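Local coordinates for protein carbon monoxide dehydrogenase (Thermococcus sp. AM4, PDB 6T7J) that probably catalyses the reversible oxidation of carbon monoxide to carbon dioxide at its cluster C, modelled here without nickel and as a broken iron-sulfur cluster, at residues Gln353-Lys358 with Arg401-Ile406; Ala333-Ile338 with Pro397-Asp402; Leu327-Gly332 with Val349-Cys354. All coordinates share one frame; numbering follows the deposited sequence.

Contact 1 of 3, residues Gln353-Lys358 with Arg401-Ile406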
ATOM      1  N   GLN A 353     -15.748 -27.565  -5.349  1.00 57.14           N
ATOM      2  CA  GLN A 353     -15.317 -28.910  -5.002  1.00 58.18           C
ATOM      3  C   GLN A 353     -16.478 -29.825  -4.640  1.00 60.53           C
ATOM      4  O   GLN A 353     -16.273 -31.038  -4.522  1.00 61.56           O
ATOM      5  CB  GLN A 353     -14.303 -28.859  -3.858  1.00 64.71           C
ATOM      6  CG  GLN A 353     -12.861 -28.828  -4.345  1.00 64.97           C
ATOM      7  CD  GLN A 353     -11.887 -28.354  -3.284  1.00 67.93           C
ATOM      8  OE1 GLN A 353     -12.282 -27.772  -2.276  1.00 72.76           O
ATOM      9  NE2 GLN A 353     -10.602 -28.603  -3.510  1.00 75.27           N
ATOM     10  N   CYS A 354     -17.683 -29.287  -4.470  1.00 60.70           N
ATOM     11  CA  CYS A 354     -18.858 -30.125  -4.278  1.00 61.13           C
ATOM     12  C   CYS A 354     -19.570 -30.424  -5.591  1.00 60.99           C
ATOM     13  O   CYS A 354     -20.648 -31.027  -5.578  1.00 59.60           O
ATOM     14  CB  CYS A 354     -19.817 -29.472  -3.281  1.00 57.43           C
ATOM     15  SG  CYS A 354     -19.230 -29.512  -1.571  1.00 70.84           S
ATOM     16  N   TYR A 355     -18.992 -30.011  -6.714  1.00 60.63           N
ATOM     17  CA  TYR A 355     -19.506 -30.352  -8.035  1.00 60.36           C
ATOM     18  C   TYR A 355     -18.330 -30.854  -8.870  1.00 58.85           C
ATOM     19  O   TYR A 355     -17.277 -31.247  -8.353  1.00 55.59           O
ATOM     20  CB  TYR A 355     -20.199 -29.150  -8.691  1.00 55.62           C
ATOM     21  CG  TYR A 355     -21.359 -28.582  -7.909  1.00 60.73           C
ATOM     22  CD1 TYR A 355     -21.152 -27.654  -6.896  1.00 56.90           C
ATOM     23  CD2 TYR A 355     -22.665 -28.962  -8.194  1.00 63.64           C
ATOM     24  CE1 TYR A 355     -22.213 -27.128  -6.182  1.00 58.74           C
ATOM     25  CE2 TYR A 355     -23.731 -28.442  -7.486  1.00 58.14           C
ATOM     26  CZ  TYR A 355     -23.500 -27.528  -6.482  1.00 56.47           C
ATOM     27  OH  TYR A 355     -24.559 -27.008  -5.776  1.00 62.03           O
ATOM     28  N   HIS A 356     -18.505 -30.843 -10.188  1.00 51.54           N
ATOM     29  CA  HIS A 356     -17.427 -31.108 -11.129  1.00 53.12           C
ATOM     30  C   HIS A 356     -16.693 -29.843 -11.549  1.00 51.50           C
ATOM     31  O   HIS A 356     -15.634 -29.942 -12.179  1.00 52.97           O
ATOM     32  CB  HIS A 356     -17.978 -31.805 -12.378  1.00 56.11           C
ATOM     33  CG  HIS A 356     -18.883 -30.940 -13.203  1.00 54.26           C
ATOM     34  ND1 HIS A 356     -19.760 -30.035 -12.645  1.00 55.77           N
ATOM     35  CD2 HIS A 356     -19.044 -30.842 -14.544  1.00 51.59           C
ATOM     36  CE1 HIS A 356     -20.424 -29.418 -13.606  1.00 55.25           C
ATOM     37  NE2 HIS A 356     -20.008 -29.889 -14.767  1.00 54.44           N
ATOM     38  N   THR A 357     -17.226 -28.673 -11.197  1.00 53.13           N
ATOM     39  CA  THR A 357     -16.741 -27.402 -11.721  1.00 49.83           C
ATOM     40  C   THR A 357     -15.254 -27.211 -11.455  1.00 53.22           C
ATOM     41  O   THR A 357     -14.761 -27.480 -10.356  1.00 53.07           O
ATOM     42  CB  THR A 357     -17.531 -26.252 -11.093  1.00 54.02           C
ATOM     43  OG1 THR A 357     -18.919 -26.391 -11.421  1.00 53.61           O
ATOM     44  CG2 THR A 357     -17.020 -24.907 -11.591  1.00 48.27           C
ATOM     45  N   LYS A 358     -14.541 -26.737 -12.475  1.00 53.70           N
ATOM     46  CA  LYS A 358     -13.123 -26.426 -12.370  1.00 56.25           C
ATOM     47  C   LYS A 358     -12.926 -24.914 -12.286  1.00 49.42           C
ATOM     48  O   LYS A 358     -13.403 -24.167 -13.147  1.00 50.33           O
ATOM     49  CB  LYS A 358     -12.350 -26.995 -13.561  1.00 50.69           C
ATOM     50  CG  LYS A 358     -12.312 -28.514 -13.597  1.00 54.90           C
ATOM     51  CD  LYS A 358     -12.365 -29.033 -15.023  1.00 61.13           C
ATOM     52  CE  LYS A 358     -12.009 -30.511 -15.082  1.00 71.66           C
ATOM     53  NZ  LYS A 358     -10.603 -30.764 -14.657  1.00 66.72           N
ATOM     54  N   ARG A 401     -26.248 -34.074 -13.676  1.00 63.30           N
ATOM     55  CA  ARG A 401     -27.536 -33.577 -14.149  1.00 65.28           C
ATOM     56  C   ARG A 401     -28.641 -33.769 -13.120  1.00 63.71           C
ATOM     57  O   ARG A 401     -29.652 -33.061 -13.173  1.00 64.98           O
ATOM     58  CB  ARG A 401     -27.912 -34.264 -15.462  1.00 66.22           C
ATOM     59  CG  ARG A 401     -26.992 -33.920 -16.620  1.00 66.59           C
ATOM     60  CD  ARG A 401     -27.686 -34.119 -17.961  1.00 73.90           C
ATOM     61  NE  ARG A 401     -26.908 -33.563 -19.065  1.00 72.98           N
ATOM     62  CZ  ARG A 401     -27.049 -32.326 -19.532  1.00 68.53           C
ATOM     63  NH1 ARG A 401     -26.295 -31.907 -20.537  1.00 67.67           N
ATOM     64  NH2 ARG A 401     -27.943 -31.507 -18.996  1.00 67.28           N
ATOM     65  N   ASP A 402     -28.468 -34.703 -12.183  1.00 65.87           N
ATOM     66  CA  ASP A 402     -29.440 -34.894 -11.114  1.00 66.71           C
ATOM     67  C   ASP A 402     -29.466 -33.725 -10.136  1.00 64.83           C
ATOM     68  O   ASP A 402     -30.475 -33.530  -9.451  1.00 68.74           O
ATOM     69  CB  ASP A 402     -29.138 -36.190 -10.360  1.00 64.50           C
ATOM     70  CG  ASP A 402     -27.681 -36.297  -9.950  1.00 66.06           C
ATOM     71  OD1 ASP A 402     -26.804 -36.147 -10.828  1.00 68.94           O
ATOM     72  OD2 ASP A 402     -27.409 -36.527  -8.753  1.00 72.77           O
ATOM     73  N   ARG A 403     -28.386 -32.946 -10.057  1.00 63.05           N
ATOM     74  CA  ARG A 403     -28.277 -31.832  -9.125  1.00 65.90           C
ATOM     75  C   ARG A 403     -28.239 -30.484  -9.839  1.00 66.39           C
ATOM     76  O   ARG A 403     -27.684 -29.515  -9.317  1.00 67.04           O
ATOM     77  CB  ARG A 403     -27.039 -31.989  -8.242  1.00 58.10           C
ATOM     78  CG  ARG A 403     -26.919 -33.340  -7.566  1.00 65.55           C
ATOM     79  CD  ARG A 403     -25.488 -33.601  -7.123  1.00 64.37           C
ATOM     80  NE  ARG A 403     -24.991 -32.551  -6.238  1.00 67.18           N
ATOM     81  CZ  ARG A 403     -23.704 -32.302  -6.025  1.00 66.34           C
ATOM     82  NH1 ARG A 403     -23.343 -31.325  -5.202  1.00 66.46           N
ATOM     83  NH2 ARG A 403     -22.775 -33.029  -6.632  1.00 67.36           N
ATOM     84  N   VAL A 404     -28.824 -30.404 -11.030  1.00 64.70           N
ATOM     85  CA  VAL A 404     -28.806 -29.186 -11.833  1.00 60.39           C
ATOM     86  C   VAL A 404     -30.113 -28.437 -11.624  1.00 65.30           C
ATOM     87  O   VAL A 404     -31.199 -29.015 -11.763  1.00 63.96           O
ATOM     88  CB  VAL A 404     -28.583 -29.503 -13.322  1.00 57.23           C
ATOM     89  CG1 VAL A 404     -28.960 -28.305 -14.184  1.00 51.34           C
ATOM     90  CG2 VAL A 404     -27.136 -29.902 -13.567  1.00 57.21           C
ATOM     91  N   HIS A 405     -30.011 -27.151 -11.287  1.00 65.37           N
ATOM     92  CA  HIS A 405     -31.174 -26.271 -11.168  1.00 56.04           C
ATOM     93  C   HIS A 405     -30.755 -24.886 -11.651  1.00 56.44           C
ATOM     94  O   HIS A 405     -30.160 -24.112 -10.895  1.00 62.85           O
ATOM     95  CB  HIS A 405     -31.704 -26.223  -9.740  1.00 58.13           C
ATOM     96  CG  HIS A 405     -32.838 -25.262  -9.549  1.00 63.47           C
ATOM     97  ND1 HIS A 405     -34.158 -25.658  -9.554  1.00 66.93           N
ATOM     98  CD2 HIS A 405     -32.849 -23.923  -9.351  1.00 58.63           C
ATOM     99  CE1 HIS A 405     -34.932 -24.605  -9.365  1.00 68.45           C
ATOM    100  NE2 HIS A 405     -34.163 -23.538  -9.241  1.00 58.63           N
ATOM    101  N   ILE A 406     -31.057 -24.583 -12.905  1.00 53.17           N
ATOM    102  CA  ILE A 406     -30.814 -23.266 -13.485  1.00 55.86           C
ATOM    103  C   ILE A 406     -32.105 -22.467 -13.371  1.00 62.90           C
ATOM    104  O   ILE A 406     -33.144 -22.920 -13.876  1.00 63.62           O
ATOM    105  CB  ILE A 406     -30.357 -23.370 -14.948  1.00 61.41           C
ATOM    106  CG1 ILE A 406     -29.088 -24.219 -15.053  1.00 53.12           C
ATOM    107  CG2 ILE A 406     -30.135 -21.985 -15.540  1.00 60.50           C
ATOM    108  CD1 ILE A 406     -28.695 -24.555 -16.479  1.00 56.74           C
TER
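Cys354 meets Arg403 through its backbone: the carbonyl O accepts a bond from Arg403 NH1 at 2.7 Å, with an N-H...O angle of 152°. Arg403 NH2 adds a weak second bond to the same oxygen at 3.1 Å, so one carbonyl sits in the fork between the two terminal nitrogens, close to the guanidinium plane. At Tyr355 the contact turns from edge to face. The guanidinium lies almost flat on the ring, planes 9° apart, in an off-centre cation-pi stack whose centres are 4.6 Å apart. The overlap is toward the rim, where Arg403 NH1 sits 3.7 Å from Tyr355 CE2. A bend in the arginine chain at chi3 (57°) turns the guanidinium so that its edge serves the carbonyl while its face rests on the ring. This is a surface junction in the Prismane/CO dehydrogenase fold, between the loop that leads from helix 347-352 into strand 358-361 and the long connection after helix 381-395. The tyrosine also touches Ile329 and Ile330 of helix 325-330, while Tyr355 OH makes weak hydrogen bonds to Glu30 and Lys26. Further along, Thr357 OG1 bonds the backbone O of Val334.

Contact 2 of 3, residues Ala333-Ile338 with Pro397-Asp402; sequences AVEAII and PNRPRD
Arg399 grips Glu335 side-on, with NE and NH1 each taking a different carboxylate oxygen. Arg399 NH1 reaches Glu335 OE1 at 2.9 Å, and NE of Arg399 reaches OE2 of Glu335 at 3.0 Å; both bonds are nearly straight, about 160°. The two oxygens are approached on their syn sides, and carboxylate and guanidinium come within 15° of coplanar. A weak third bond runs from Arg399 NH1 to Glu335 OE2. Over one face of the guanidinium, near its centre, sits the methyl of Ala333, whose CB is 3.5 Å from Arg399 CZ.

The arginine chain is extended at first, CG opposite the backbone N (chi1 169°), then bends at chi3 to bring its NE edge round to the acid; the glutamate bends at chi2 to meet it. In the next shell, the backbone N of Asn263 on strand 261-268 bonds Glu335 OE1, His356 NE2 bonds OE2, and the backbone O of Lys258 takes Arg399 NH2. Asn263 ND2 also holds the carbonyl O of Ala333. The salt bridge thus fastens the loop after helix 381-395 to the entrance of strand 336-339 in the parallel sheet. A leucine in place of Arg399 would probably leave the buried carboxylate without its countercharge and the Lys258 carbonyl without this donor.

All three touching residues are buried, so the two charges probably compensate each other where water has little access. With the backbone and histidine bonds added, Glu335 is likely to stay ionised and its carboxylate is fixed in rotation.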
ATOM      1  N   ALA A 333     -24.295 -26.538 -13.312  1.00 53.08           N
ATOM      2  CA  ALA A 333     -24.103 -26.636 -14.752  1.00 57.38           C
ATOM      3  C   ALA A 333     -22.861 -25.903 -15.242  1.00 54.12           C
ATOM      4  O   ALA A 333     -22.687 -25.755 -16.457  1.00 60.32           O
ATOM      5  CB  ALA A 333     -25.339 -26.104 -15.488  1.00 50.99           C
ATOM      6  N   VAL A 334     -21.995 -25.445 -14.345  1.00 53.74           N
ATOM      7  CA  VAL A 334     -20.790 -24.720 -14.736  1.00 59.03           C
ATOM      8  C   VAL A 334     -19.656 -25.726 -14.894  1.00 55.68           C
ATOM      9  O   VAL A 334     -19.175 -26.298 -13.913  1.00 54.96           O
ATOM     10  CB  VAL A 334     -20.429 -23.629 -13.724  1.00 49.39           C
ATOM     11  CG1 VAL A 334     -19.085 -23.012 -14.072  1.00 43.77           C
ATOM     12  CG2 VAL A 334     -21.508 -22.562 -13.698  1.00 55.90           C
ATOM     13  N   GLU A 335     -19.226 -25.944 -16.138  1.00 54.58           N
ATOM     14  CA  GLU A 335     -18.097 -26.834 -16.378  1.00 54.48           C
ATOM     15  C   GLU A 335     -16.792 -26.203 -15.914  1.00 50.69           C
ATOM     16  O   GLU A 335     -15.916 -26.895 -15.383  1.00 46.27           O
ATOM     17  CB  GLU A 335     -18.019 -27.190 -17.860  1.00 52.93           C
ATOM     18  CG  GLU A 335     -18.857 -28.383 -18.239  1.00 51.74           C
ATOM     19  CD  GLU A 335     -20.346 -28.117 -18.137  1.00 59.54           C
ATOM     20  OE1 GLU A 335     -20.844 -27.233 -18.869  1.00 57.42           O
ATOM     21  OE2 GLU A 335     -21.018 -28.792 -17.326  1.00 51.60           O
ATOM     22  N   ALA A 336     -16.646 -24.895 -16.104  1.00 47.33           N
ATOM     23  CA  ALA A 336     -15.426 -24.209 -15.712  1.00 50.64           C
ATOM     24  C   ALA A 336     -15.718 -22.731 -15.503  1.00 47.38           C
ATOM     25  O   ALA A 336     -16.504 -22.130 -16.249  1.00 46.35           O
ATOM     26  CB  ALA A 336     -14.322 -24.388 -16.763  1.00 44.04           C
ATOM     27  N   ILE A 337     -15.084 -22.159 -14.483  1.00 46.20           N
ATOM     28  CA  ILE A 337     -15.073 -20.716 -14.267  1.00 47.59           C
ATOM     29  C   ILE A 337     -13.625 -20.248 -14.364  1.00 48.02           C
ATOM     30  O   ILE A 337     -12.752 -20.745 -13.640  1.00 46.98           O
ATOM     31  CB  ILE A 337     -15.714 -20.319 -12.925  1.00 44.86           C
ATOM     32  CG1 ILE A 337     -15.609 -18.808 -12.705  1.00 45.65           C
ATOM     33  CG2 ILE A 337     -15.103 -21.093 -11.759  1.00 42.97           C
ATOM     34  CD1 ILE A 337     -16.644 -18.257 -11.744  1.00 43.18           C
ATOM     35  N   ILE A 338     -13.375 -19.309 -15.272  1.00 42.19           N
ATOM     36  CA  ILE A 338     -12.037 -18.833 -15.601  1.00 47.21           C
ATOM     37  C   ILE A 338     -11.875 -17.454 -14.985  1.00 47.45           C
ATOM     38  O   ILE A 338     -12.602 -16.520 -15.347  1.00 50.41           O
ATOM     39  CB  ILE A 338     -11.816 -18.777 -17.121  1.00 51.42           C
ATOM     40  CG1 ILE A 338     -12.477 -19.973 -17.810  1.00 42.45           C
ATOM     41  CG2 ILE A 338     -10.331 -18.694 -17.449  1.00 46.99           C
ATOM     42  CD1 ILE A 338     -11.968 -21.308 -17.332  1.00 47.96           C
ATOM     43  N   PRO A 397     -18.996 -33.984 -19.645  1.00 60.03           N
ATOM     44  CA  PRO A 397     -19.657 -35.254 -19.283  1.00 58.04           C
ATOM     45  C   PRO A 397     -19.799 -35.487 -17.787  1.00 62.79           C
ATOM     46  O   PRO A 397     -20.580 -36.359 -17.387  1.00 65.12           O
ATOM     47  CB  PRO A 397     -18.753 -36.316 -19.922  1.00 55.19           C
ATOM     48  CG  PRO A 397     -18.102 -35.619 -21.051  1.00 62.41           C
ATOM     49  CD  PRO A 397     -17.878 -34.212 -20.580  1.00 61.00           C
ATOM     50  N   ASN A 398     -19.080 -34.746 -16.948  1.00 59.21           N
ATOM     51  CA  ASN A 398     -19.113 -34.954 -15.507  1.00 53.64           C
ATOM     52  C   ASN A 398     -20.186 -34.129 -14.808  1.00 54.43           C
ATOM     53  O   ASN A 398     -20.248 -34.141 -13.575  1.00 59.55           O
ATOM     54  CB  ASN A 398     -17.746 -34.637 -14.898  1.00 53.43           C
ATOM     55  CG  ASN A 398     -16.665 -35.577 -15.384  1.00 59.86           C
ATOM     56  OD1 ASN A 398     -16.870 -36.789 -15.462  1.00 53.77           O
ATOM     57  ND2 ASN A 398     -15.504 -35.022 -15.719  1.00 55.58           N
ATOM     58  N   ARG A 399     -21.021 -33.421 -15.555  1.00 57.87           N
ATOM     59  CA  ARG A 399     -22.038 -32.575 -14.941  1.00 58.54           C
ATOM     60  C   ARG A 399     -23.086 -33.428 -14.240  1.00 57.49           C
ATOM     61  O   ARG A 399     -23.794 -34.195 -14.906  1.00 59.29           O
ATOM     62  CB  ARG A 399     -22.705 -31.689 -15.989  1.00 51.80           C
ATOM     63  CG  ARG A 399     -23.946 -30.980 -15.474  1.00 55.54           C
ATOM     64  CD  ARG A 399     -24.740 -30.357 -16.604  1.00 59.89           C
ATOM     65  NE  ARG A 399     -23.974 -29.334 -17.306  1.00 52.51           N
ATOM     66  CZ  ARG A 399     -24.516 -28.371 -18.043  1.00 52.43           C
ATOM     67  NH1 ARG A 399     -23.740 -27.481 -18.646  1.00 54.42           N
ATOM     68  NH2 ARG A 399     -25.834 -28.297 -18.176  1.00 49.86           N
ATOM     69  N   PRO A 400     -23.227 -33.331 -12.916  1.00 61.03           N
ATOM     70  CA  PRO A 400     -24.290 -34.081 -12.235  1.00 62.40           C
ATOM     71  C   PRO A 400     -25.663 -33.542 -12.599  1.00 64.09           C
ATOM     72  O   PRO A 400     -26.184 -32.649 -11.923  1.00 61.01           O
ATOM     73  CB  PRO A 400     -23.973 -33.872 -10.750  1.00 65.44           C
ATOM     74  CG  PRO A 400     -23.251 -32.563 -10.708  1.00 58.56           C
ATOM     75  CD  PRO A 400     -22.467 -32.473 -11.989  1.00 59.22           C
ATOM     76  N   ARG A 401     -26.248 -34.074 -13.676  1.00 63.30           N
ATOM     77  CA  ARG A 401     -27.536 -33.577 -14.149  1.00 65.28           C
ATOM     78  C   ARG A 401     -28.641 -33.769 -13.120  1.00 63.71           C
ATOM     79  O   ARG A 401     -29.652 -33.061 -13.173  1.00 64.98           O
ATOM     80  CB  ARG A 401     -27.912 -34.264 -15.462  1.00 66.22           C
ATOM     81  CG  ARG A 401     -26.992 -33.920 -16.620  1.00 66.59           C
ATOM     82  CD  ARG A 401     -27.686 -34.119 -17.961  1.00 73.90           C
ATOM     83  NE  ARG A 401     -26.908 -33.563 -19.065  1.00 72.98           N
ATOM     84  CZ  ARG A 401     -27.049 -32.326 -19.532  1.00 68.53           C
ATOM     85  NH1 ARG A 401     -26.295 -31.907 -20.537  1.00 67.67           N
ATOM     86  NH2 ARG A 401     -27.943 -31.507 -18.996  1.00 67.28           N
ATOM     87  N   ASP A 402     -28.468 -34.703 -12.183  1.00 65.87           N
ATOM     88  CA  ASP A 402     -29.440 -34.894 -11.114  1.00 66.71           C
ATOM     89  C   ASP A 402     -29.466 -33.725 -10.136  1.00 64.83           C
ATOM     90  O   ASP A 402     -30.475 -33.530  -9.451  1.00 68.74           O
ATOM     91  CB  ASP A 402     -29.138 -36.190 -10.360  1.00 64.50           C
ATOM     92  CG  ASP A 402     -27.681 -36.297  -9.950  1.00 66.06           C
ATOM     93  OD1 ASP A 402     -26.804 -36.147 -10.828  1.00 68.94           O
ATOM     94  OD2 ASP A 402     -27.409 -36.527  -8.753  1.00 72.77           O
TER

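Contact 3 of 3, residues Leu327-Gly332 with Val349-Cys354; sequences LAIITG and VDVAQC
With CG1 of Val351 anti to the backbone N (chi1 178°), that methyl points between two isoleucines of the facing helix. Ile329 and Ile330 share one first rotamer, chi1 near -50°, which sets CG1 beside the backbone N and CG2 anti to it. From there Val351 CG1 touches Ile329 CB at 3.8 Å and Ile330 CG1 at 3.7 Å. The valine crosses the Ile330 chain at about a right angle and that of Ile329 more obliquely. Next to this, Ile329 CG2 reaches the backbone of the second helix, 3.7 Å from Ala352 CA, an approach that the small alanine side chain probably allows. The contact joins the last turns of helices 325-330 and 347-352, which precede and follow strand 336-339, the fourth in sequence of a Rossmann-like parallel sheet of order 3-2-1-4-5-6. Ile32 packs on Val351, and Val359 of strand 358-361 on Ala352. Just past the first helix, Thr331 OG1 turns back to the Ala328 carbonyl O at 2.7 Å, and Gly332 leaves the helix with positive phi. Across the interface only branched aliphatic groups and an alanine meet, all buried, so adhesion rests on shape and exclusion of water rather than on polar bonds.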
ATOM      1  N   LEU A 327     -23.307 -18.664  -6.329  1.00 43.01           N
ATOM      2  CA  LEU A 327     -24.576 -19.238  -6.759  1.00 46.23           C
ATOM      3  C   LEU A 327     -24.476 -19.832  -8.156  1.00 49.54           C
ATOM      4  O   LEU A 327     -25.142 -20.833  -8.449  1.00 50.90           O
ATOM      5  CB  LEU A 327     -25.674 -18.178  -6.703  1.00 46.98           C
ATOM      6  CG  LEU A 327     -25.901 -17.563  -5.320  1.00 52.19           C
ATOM      7  CD1 LEU A 327     -26.815 -16.351  -5.406  1.00 46.68           C
ATOM      8  CD2 LEU A 327     -26.462 -18.602  -4.361  1.00 50.00           C
ATOM      9  N   ALA A 328     -23.631 -19.254  -9.016  1.00 47.66           N
ATOM     10  CA  ALA A 328     -23.501 -19.774 -10.374  1.00 49.02           C
ATOM     11  C   ALA A 328     -22.973 -21.201 -10.364  1.00 50.70           C
ATOM     12  O   ALA A 328     -23.387 -22.031 -11.182  1.00 50.75           O
ATOM     13  CB  ALA A 328     -22.593 -18.864 -11.202  1.00 47.60           C
ATOM     14  N   ILE A 329     -22.066 -21.511  -9.435  1.00 54.41           N
ATOM     15  CA  ILE A 329     -21.568 -22.876  -9.321  1.00 53.05           C
ATOM     16  C   ILE A 329     -22.635 -23.783  -8.726  1.00 49.31           C
ATOM     17  O   ILE A 329     -22.657 -24.991  -8.993  1.00 45.15           O
ATOM     18  CB  ILE A 329     -20.271 -22.899  -8.490  1.00 50.07           C
ATOM     19  CG1 ILE A 329     -19.296 -21.834  -8.996  1.00 46.65           C
ATOM     20  CG2 ILE A 329     -19.626 -24.277  -8.525  1.00 47.73           C
ATOM     21  CD1 ILE A 329     -18.064 -21.673  -8.129  1.00 50.72           C
ATOM     22  N   ILE A 330     -23.545 -23.224  -7.923  1.00 51.83           N
ATOM     23  CA  ILE A 330     -24.572 -24.032  -7.271  1.00 53.19           C
ATOM     24  C   ILE A 330     -25.710 -24.391  -8.215  1.00 58.17           C
ATOM     25  O   ILE A 330     -26.542 -25.243  -7.876  1.00 58.36           O
ATOM     26  CB  ILE A 330     -25.029 -23.280  -6.007  1.00 54.75           C
ATOM     27  CG1 ILE A 330     -23.798 -22.901  -5.181  1.00 54.83           C
ATOM     28  CG2 ILE A 330     -25.968 -24.123  -5.157  1.00 57.19           C
ATOM     29  CD1 ILE A 330     -24.104 -22.276  -3.852  1.00 46.52           C
ATOM     30  N   THR A 331     -25.755 -23.788  -9.409  1.00 57.08           N
ATOM     31  CA  THR A 331     -26.665 -24.280 -10.438  1.00 53.04           C
ATOM     32  C   THR A 331     -26.319 -25.706 -10.843  1.00 57.45           C
ATOM     33  O   THR A 331     -27.194 -26.456 -11.290  1.00 57.11           O
ATOM     34  CB  THR A 331     -26.632 -23.371 -11.669  1.00 57.14           C
ATOM     35  OG1 THR A 331     -25.347 -23.458 -12.298  1.00 50.64           O
ATOM     36  CG2 THR A 331     -26.917 -21.927 -11.283  1.00 48.32           C
ATOM     37  N   GLY A 332     -25.055 -26.098 -10.690  1.00 51.98           N
ATOM     38  CA  GLY A 332     -24.612 -27.426 -11.057  1.00 54.42           C
ATOM     39  C   GLY A 332     -24.275 -27.608 -12.518  1.00 53.43           C
ATOM     40  O   GLY A 332     -23.982 -28.735 -12.932  1.00 57.10           O
ATOM     41  N   VAL A 349     -13.771 -21.835  -4.841  1.00 51.80           N
ATOM     42  CA  VAL A 349     -13.101 -23.128  -4.941  1.00 53.76           C
ATOM     43  C   VAL A 349     -13.825 -24.157  -4.083  1.00 51.86           C
ATOM     44  O   VAL A 349     -14.217 -25.226  -4.568  1.00 59.45           O
ATOM     45  CB  VAL A 349     -11.617 -23.002  -4.556  1.00 51.07           C
ATOM     46  CG1 VAL A 349     -11.024 -24.372  -4.278  1.00 49.21           C
ATOM     47  CG2 VAL A 349     -10.852 -22.309  -5.669  1.00 53.56           C
ATOM     48  N   ASP A 350     -14.043 -23.831  -2.805  1.00 56.54           N
ATOM     49  CA  ASP A 350     -14.789 -24.711  -1.908  1.00 59.88           C
ATOM     50  C   ASP A 350     -16.079 -25.190  -2.551  1.00 52.95           C
ATOM     51  O   ASP A 350     -16.303 -26.395  -2.709  1.00 55.74           O
ATOM     52  CB  ASP A 350     -15.093 -23.987  -0.604  1.00 56.25           C
ATOM     53  CG  ASP A 350     -13.923 -23.962   0.312  1.00 66.40           C
ATOM     54  OD1 ASP A 350     -13.292 -25.004   0.571  1.00 74.93           O
ATOM     55  OD2 ASP A 350     -13.610 -22.866   0.757  1.00 68.23           O
ATOM     56  N   VAL A 351     -16.929 -24.242  -2.954  1.00 54.39           N
ATOM     57  CA  VAL A 351     -18.197 -24.580  -3.598  1.00 52.11           C
ATOM     58  C   VAL A 351     -17.956 -25.487  -4.798  1.00 53.59           C
ATOM     59  O   VAL A 351     -18.610 -26.526  -4.959  1.00 56.45           O
ATOM     60  CB  VAL A 351     -18.947 -23.297  -3.997  1.00 47.42           C
ATOM     61  CG1 VAL A 351     -20.242 -23.631  -4.716  1.00 45.88           C
ATOM     62  CG2 VAL A 351     -19.216 -22.443  -2.769  1.00 42.56           C
ATOM     63  N   ALA A 352     -16.979 -25.128  -5.639  1.00 56.17           N
ATOM     64  CA  ALA A 352     -16.738 -25.903  -6.850  1.00 57.30           C
ATOM     65  C   ALA A 352     -16.299 -27.325  -6.541  1.00 56.65           C
ATOM     66  O   ALA A 352     -16.469 -28.212  -7.383  1.00 57.50           O
ATOM     67  CB  ALA A 352     -15.690 -25.219  -7.728  1.00 55.98           C
ATOM     68  N   GLN A 353     -15.748 -27.565  -5.349  1.00 57.14           N
ATOM     69  CA  GLN A 353     -15.317 -28.910  -5.002  1.00 58.18           C
ATOM     70  C   GLN A 353     -16.478 -29.825  -4.640  1.00 60.53           C
ATOM     71  O   GLN A 353     -16.273 -31.038  -4.522  1.00 61.56           O
ATOM     72  CB  GLN A 353     -14.303 -28.859  -3.858  1.00 64.71           C
ATOM     73  CG  GLN A 353     -12.861 -28.828  -4.345  1.00 64.97           C
ATOM     74  CD  GLN A 353     -11.887 -28.354  -3.284  1.00 67.93           C
ATOM     75  OE1 GLN A 353     -12.282 -27.772  -2.276  1.00 72.76           O
ATOM     76  NE2 GLN A 353     -10.602 -28.603  -3.510  1.00 75.27           N
ATOM     77  N   CYS A 354     -17.683 -29.287  -4.470  1.00 60.70           N
ATOM     78  CA  CYS A 354     -18.858 -30.125  -4.278  1.00 61.13           C
ATOM     79  C   CYS A 354     -19.570 -30.424  -5.591  1.00 60.99           C
ATOM     80  O   CYS A 354     -20.648 -31.027  -5.578  1.00 59.60           O
ATOM     81  CB  CYS A 354     -19.817 -29.472  -3.281  1.00 57.43           C
ATOM     82  SG  CYS A 354     -19.230 -29.512  -1.571  1.00 70.84           S
TER

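How the contacts relate
From the N terminus, helix 325-330 leads into strand 336-339 and then helix 347-352; contact 3 closes this short loop by pairing the two helices. Contact 2 starts inside that loop, at 333-338, but ends beyond it at 397-402, so contacts 2 and 3 cross. Contact 1 begins at 353-358, where contact 3 ends; it starts inside the loop of contact 2 and ends on the same stretch, overlapping it at Arg401 and Asp402 and running on to Ile406. Lys358 to Ile337 connects contacts 1 and 2, while His405 N bonds Thr331 O beside contact 3. Together they tie the connection after helix 381-395 to the parallel sheet and two of its helices.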